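Prephenate dehydratase (Arthrobacter aurescens, PDB 3MWB) probably catalyses the decarboxylation and dehydration of prephenate to phenylpyruvate in L-phenylalanine biosynthesis, and binds L-phenylalanine at its ACT domain. Local coordinates at residues V7-E20 and A29-A43. Numbering follows the deposited sequence. Where two conformers were deposited one is given.
Sequences VTYTFLGPQGTFTE and AADATRIPCTNVNTA
Tyr-9 and Phe-11 alternate with Thr-33, Ile-35 and Cys-37 in a parallel ladder: Tyr-9 N gives to Thr-33 O (2.8 Å, nearly straight), Ile-35 N to Tyr-9 O, Phe-11 N to Ile-35 O and Cys-37 N to Phe-11 O. Gly-13 N extends the pattern past the strand end to Cys-37 O at 2.7 Å. Among side chains, Thr-10 OG1 donates to Ala-43 O (2.9 Å) from above the carbonyl plane, tying strand 8-12 to the first turn of helix 40-48. Strand 8-12, helix 18-23 and strand 33-37 follow one another as a beta-alpha-beta unit, with 33-37 outermost in the chain's sheet and 54-60 flanking 8-12 on its other side. In the apolar packing, Tyr-9 CE2 meets Ala-29 CB (3.9 Å) and Ala-32 CB obliquely. Phe-11, at chi1 63°, turns its ring alongside Pro-36, whose CA lies over one face in a CH-pi contact, 21° off the normal. Its CZ meets Pro-36 CB at 3.6 Å. With an alanine in place of Phe-11, Pro-36 CA and CB would probably lose the ring they rest against, leaving a gap there. Leu-12 reaches Asn-39 CA through CD1 (3.4 Å). Glu-20 and Arg-34 form a salt bridge, a long one at 3.6 Å between OE2 and NE, with OE2 at the guanidinium edge and the planes 52° apart; Glu-20 OE1 accepts from Gly-16 N and Arg-34 NH1 donates to Ala-29 O.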
loop_
_atom_site.group_PDB
_atom_site.type_symbol
_atom_site.label_atom_id
_atom_site.label_comp_id
_atom_site.label_asym_id
_atom_site.label_seq_id
_atom_site.Cartn_x
_atom_site.Cartn_y
_atom_site.Cartn_z
ATOM N N VAL A 7 38.179 13.531 27.569
ATOM C CA VAL A 7 37.359 13.319 26.323
ATOM C C VAL A 7 38.179 13.062 25.037
ATOM O O VAL A 7 39.041 13.858 24.661
ATOM C CB VAL A 7 36.282 14.448 26.143
ATOM C CG1 VAL A 7 36.756 15.775 26.753
ATOM C CG2 VAL A 7 35.856 14.616 24.674
ATOM N N THR A 8 37.895 11.947 24.363
ATOM C CA THR A 8 38.734 11.485 23.269
ATOM C C THR A 8 37.904 11.246 22.013
ATOM O O THR A 8 36.933 10.513 22.043
ATOM C CB THR A 8 39.455 10.162 23.645
ATOM O OG1 THR A 8 40.147 10.320 24.891
ATOM C CG2 THR A 8 40.454 9.754 22.570
ATOM N N TYR A 9 38.302 11.867 20.918
ATOM C CA TYR A 9 37.673 11.624 19.644
ATOM C C TYR A 9 38.614 10.896 18.726
ATOM O O TYR A 9 39.827 11.125 18.758
ATOM C CB TYR A 9 37.308 12.946 18.985
ATOM C CG TYR A 9 36.237 13.712 19.693
ATOM C CD1 TYR A 9 34.963 13.171 19.864
ATOM C CD2 TYR A 9 36.484 14.995 20.186
ATOM C CE1 TYR A 9 33.971 13.881 20.514
ATOM C CE2 TYR A 9 35.491 15.711 20.843
ATOM C CZ TYR A 9 34.241 15.149 20.999
ATOM O OH TYR A 9 33.253 15.856 21.635
ATOM N N THR A 10 38.057 10.017 17.905
ATOM C CA THR A 10 38.747 9.542 16.742
ATOM C C THR A 10 38.068 10.146 15.503
ATOM O O THR A 10 36.974 10.699 15.588
ATOM C CB THR A 10 38.777 8.009 16.651
ATOM O OG1 THR A 10 37.446 7.500 16.512
ATOM C CG2 THR A 10 39.436 7.397 17.911
ATOM N N PHE A 11 38.741 10.047 14.368
ATOM C CA PHE A 11 38.220 10.517 13.095
ATOM C C PHE A 11 38.998 9.852 11.991
ATOM O O PHE A 11 40.089 9.301 12.224
ATOM C CB PHE A 11 38.294 12.044 12.960
ATOM C CG PHE A 11 39.690 12.610 12.985
ATOM C CD1 PHE A 11 40.364 12.796 14.191
ATOM C CD2 PHE A 11 40.328 12.977 11.803
ATOM C CE1 PHE A 11 41.632 13.333 14.210
ATOM C CE2 PHE A 11 41.606 13.516 11.815
ATOM C CZ PHE A 11 42.260 13.693 13.014
ATOM N N LEU A 12 38.428 9.897 10.789
ATOM C CA LEU A 12 39.082 9.360 9.618
ATOM C C LEU A 12 40.272 10.264 9.292
ATOM O O LEU A 12 40.101 11.438 8.983
ATOM C CB LEU A 12 38.107 9.286 8.435
ATOM C CG LEU A 12 38.624 8.649 7.137
ATOM C CD1 LEU A 12 39.042 7.186 7.331
ATOM C CD2 LEU A 12 37.576 8.747 6.027
ATOM N N GLY A 13 41.473 9.714 9.414
ATOM C CA GLY A 13 42.684 10.483 9.198
ATOM C C GLY A 13 43.085 10.482 7.741
ATOM O O GLY A 13 42.348 9.961 6.888
ATOM N N PRO A 14 44.264 11.052 7.440
ATOM C CA PRO A 14 45.184 11.608 8.430
ATOM C C PRO A 14 44.772 13.007 8.931
ATOM O O PRO A 14 43.674 13.466 8.654
ATOM C CB PRO A 14 46.524 11.647 7.675
ATOM C CG PRO A 14 46.130 11.761 6.195
ATOM C CD PRO A 14 44.707 11.293 6.054
ATOM N N GLN A 15 45.649 13.668 9.685
ATOM C CA GLN A 15 45.373 15.028 10.135
ATOM C C GLN A 15 45.296 15.982 8.929
ATOM O O GLN A 15 45.903 15.737 7.880
ATOM C CB GLN A 15 46.393 15.480 11.201
ATOM C CG GLN A 15 46.263 14.695 12.526
ATOM C CD GLN A 15 47.103 15.247 13.681
ATOM O OE1 GLN A 15 47.987 16.083 13.485
ATOM N NE2 GLN A 15 46.822 14.769 14.900
ATOM N N GLY A 16 44.497 17.040 9.054
ATOM C CA GLY A 16 44.436 18.071 8.005
ATOM C C GLY A 16 43.455 17.823 6.872
ATOM O O GLY A 16 43.317 18.660 5.950
ATOM N N THR A 17 42.768 16.680 6.932
ATOM C CA THR A 17 41.693 16.374 5.982
ATOM C C THR A 17 40.457 17.233 6.248
ATOM O O THR A 17 40.354 17.917 7.273
ATOM C CB THR A 17 41.256 14.886 6.078
ATOM O OG1 THR A 17 40.979 14.568 7.449
ATOM C CG2 THR A 17 42.375 13.950 5.577
ATOM N N PHE A 18 39.503 17.181 5.317
ATOM C CA PHE A 18 38.194 17.771 5.542
ATOM C C PHE A 18 37.501 17.154 6.761
ATOM O O PHE A 18 36.805 17.842 7.503
ATOM C CB PHE A 18 37.334 17.641 4.272
ATOM C CG PHE A 18 37.739 18.590 3.200
ATOM C CD1 PHE A 18 38.815 18.287 2.347
ATOM C CD2 PHE A 18 37.104 19.826 3.081
ATOM C CE1 PHE A 18 39.219 19.201 1.361
ATOM C CE2 PHE A 18 37.496 20.742 2.101
ATOM C CZ PHE A 18 38.552 20.422 1.235
ATOM N N THR A 19 37.726 15.862 6.983
ATOM C CA THR A 19 37.182 15.203 8.175
ATOM C C THR A 19 37.661 15.859 9.481
ATOM O O THR A 19 36.838 16.176 10.338
ATOM C CB THR A 19 37.449 13.694 8.166
ATOM O OG1 THR A 19 37.119 13.165 6.872
ATOM C CG2 THR A 19 36.598 12.988 9.204
ATOM N N GLU A 20 38.964 16.064 9.635
ATOM C CA GLU A 20 39.453 16.736 10.843
ATOM C C GLU A 20 38.830 18.129 10.998
ATOM O O GLU A 20 38.324 18.478 12.067
ATOM C CB GLU A 20 40.977 16.835 10.883
ATOM C CG GLU A 20 41.446 17.620 12.105
ATOM C CD GLU A 20 42.884 17.360 12.510
ATOM O OE1 GLU A 20 43.802 17.443 11.659
ATOM O OE2 GLU A 20 43.086 17.097 13.712
ATOM N N ALA A 29 35.904 20.526 20.974
ATOM C CA ALA A 29 36.813 19.602 20.281
ATOM C C ALA A 29 38.212 20.157 20.030
ATOM O O ALA A 29 39.188 19.402 20.045
ATOM C CB ALA A 29 36.201 19.092 18.985
ATOM N N ALA A 30 38.306 21.468 19.805
ATOM C CA ALA A 30 39.595 22.135 19.569
ATOM C C ALA A 30 40.581 21.951 20.726
ATOM O O ALA A 30 41.799 22.030 20.532
ATOM C CB ALA A 30 39.385 23.622 19.270
ATOM N N ASP A 31 40.043 21.715 21.923
ATOM C CA ASP A 31 40.854 21.481 23.112
ATOM C C ASP A 31 40.745 20.044 23.624
ATOM O O ASP A 31 41.193 19.742 24.732
ATOM C CB ASP A 31 40.489 22.484 24.218
ATOM N N ALA A 32 40.151 19.158 22.817
ATOM C CA ALA A 32 40.036 17.744 23.176
ATOM C C ALA A 32 41.074 16.894 22.439
ATOM O O ALA A 32 41.723 17.359 21.497
ATOM C CB ALA A 32 38.638 17.231 22.890
ATOM N N THR A 33 41.234 15.653 22.885
ATOM C CA THR A 33 42.154 14.727 22.246
ATOM C C THR A 33 41.526 14.252 20.943
ATOM O O THR A 33 40.405 13.738 20.934
ATOM C CB THR A 33 42.492 13.544 23.179
ATOM O OG1 THR A 33 43.060 14.046 24.396
ATOM C CG2 THR A 33 43.502 12.610 22.541
ATOM N N ARG A 34 42.226 14.478 19.840
ATOM C CA ARG A 34 41.755 14.046 18.522
ATOM C C ARG A 34 42.740 13.054 17.909
ATOM O O ARG A 34 43.873 13.387 17.594
ATOM C CB ARG A 34 41.502 15.244 17.595
ATOM C CG ARG A 34 40.606 16.313 18.201
ATOM C CD ARG A 34 40.426 17.522 17.285
ATOM N NE ARG A 34 41.691 18.106 16.824
ATOM C CZ ARG A 34 42.446 18.950 17.530
ATOM N NH1 ARG A 34 42.081 19.345 18.746
ATOM N NH2 ARG A 34 43.572 19.415 17.002
ATOM N N ILE A 35 42.273 11.826 17.743
ATOM C CA ILE A 35 43.090 10.724 17.245
ATOM C C ILE A 35 42.757 10.429 15.780
ATOM O O ILE A 35 41.628 10.027 15.476
ATOM C CB ILE A 35 42.841 9.442 18.066
ATOM C CG1 ILE A 35 43.049 9.697 19.564
ATOM C CG2 ILE A 35 43.719 8.293 17.564
ATOM C CD1 ILE A 35 44.402 10.235 19.888
ATOM N N PRO A 36 43.729 10.619 14.868
ATOM C CA PRO A 36 43.436 10.231 13.481
ATOM C C PRO A 36 43.546 8.727 13.297
ATOM O O PRO A 36 44.443 8.097 13.863
ATOM C CB PRO A 36 44.542 10.920 12.678
ATOM C CG PRO A 36 45.677 11.032 13.638
ATOM C CD PRO A 36 45.064 11.241 14.999
ATOM N N CYS A 37 42.632 8.152 12.530
ATOM C CA CYS A 37 42.652 6.713 12.313
ATOM C C CYS A 37 42.741 6.437 10.832
ATOM O O CYS A 37 42.255 7.221 10.028
ATOM C CB CYS A 37 41.422 6.039 12.915
ATOM S SG CYS A 37 41.362 6.164 14.694
ATOM N N THR A 38 43.373 5.313 10.504
ATOM C CA THR A 38 43.613 4.871 9.129
ATOM C C THR A 38 42.329 4.811 8.304
ATOM O O THR A 38 42.302 5.246 7.153
ATOM C CB THR A 38 44.227 3.445 9.119
ATOM O OG1 THR A 38 45.499 3.454 9.778
ATOM C CG2 THR A 38 44.415 2.961 7.706
ATOM N N ASN A 39 41.286 4.220 8.882
ATOM C CA ASN A 39 40.018 4.066 8.174
ATOM C C ASN A 39 38.818 4.215 9.092
ATOM O O ASN A 39 38.964 4.348 10.314
ATOM C CB ASN A 39 39.987 2.753 7.347
ATOM C CG ASN A 39 40.241 1.520 8.180
ATOM O OD1 ASN A 39 39.838 1.442 9.333
ATOM N ND2 ASN A 39 40.915 0.529 7.588
ATOM N N VAL A 40 37.628 4.240 8.494
ATOM C CA VAL A 40 36.410 4.332 9.268
ATOM C C VAL A 40 36.256 3.201 10.295
ATOM O O VAL A 40 35.864 3.475 11.437
ATOM C CB VAL A 40 35.152 4.472 8.345
ATOM C CG1 VAL A 40 33.887 4.067 9.073
ATOM C CG2 VAL A 40 35.069 5.913 7.838
ATOM N N ASN A 41 36.545 1.954 9.910
ATOM C CA ASN A 41 36.377 0.867 10.862
ATOM C C ASN A 41 37.270 1.047 12.085
ATOM O O ASN A 41 36.798 0.916 13.205
ATOM C CB ASN A 41 36.580 -0.525 10.262
ATOM C CG ASN A 41 36.027 -1.625 11.185
ATOM O OD1 ASN A 41 34.817 -1.653 11.490
ATOM N ND2 ASN A 41 36.909 -2.502 11.671
ATOM N N THR A 42 38.541 1.380 11.859
ATOM C CA THR A 42 39.494 1.631 12.942
ATOM C C THR A 42 39.016 2.756 13.852
ATOM O O THR A 42 39.148 2.658 15.082
ATOM C CB THR A 42 40.904 1.920 12.392
ATOM O OG1 THR A 42 41.378 0.750 11.714
ATOM C CG2 THR A 42 41.885 2.231 13.525
ATOM N N ALA A 43 38.448 3.811 13.260
ATOM C CA ALA A 43 37.887 4.913 14.061
ATOM C C ALA A 43 36.794 4.400 14.994
ATOM O O ALA A 43 36.771 4.725 16.199
ATOM C CB ALA A 43 37.336 6.050 13.159
HETATM O O HOH W 1 42.866 7.549 5.998
#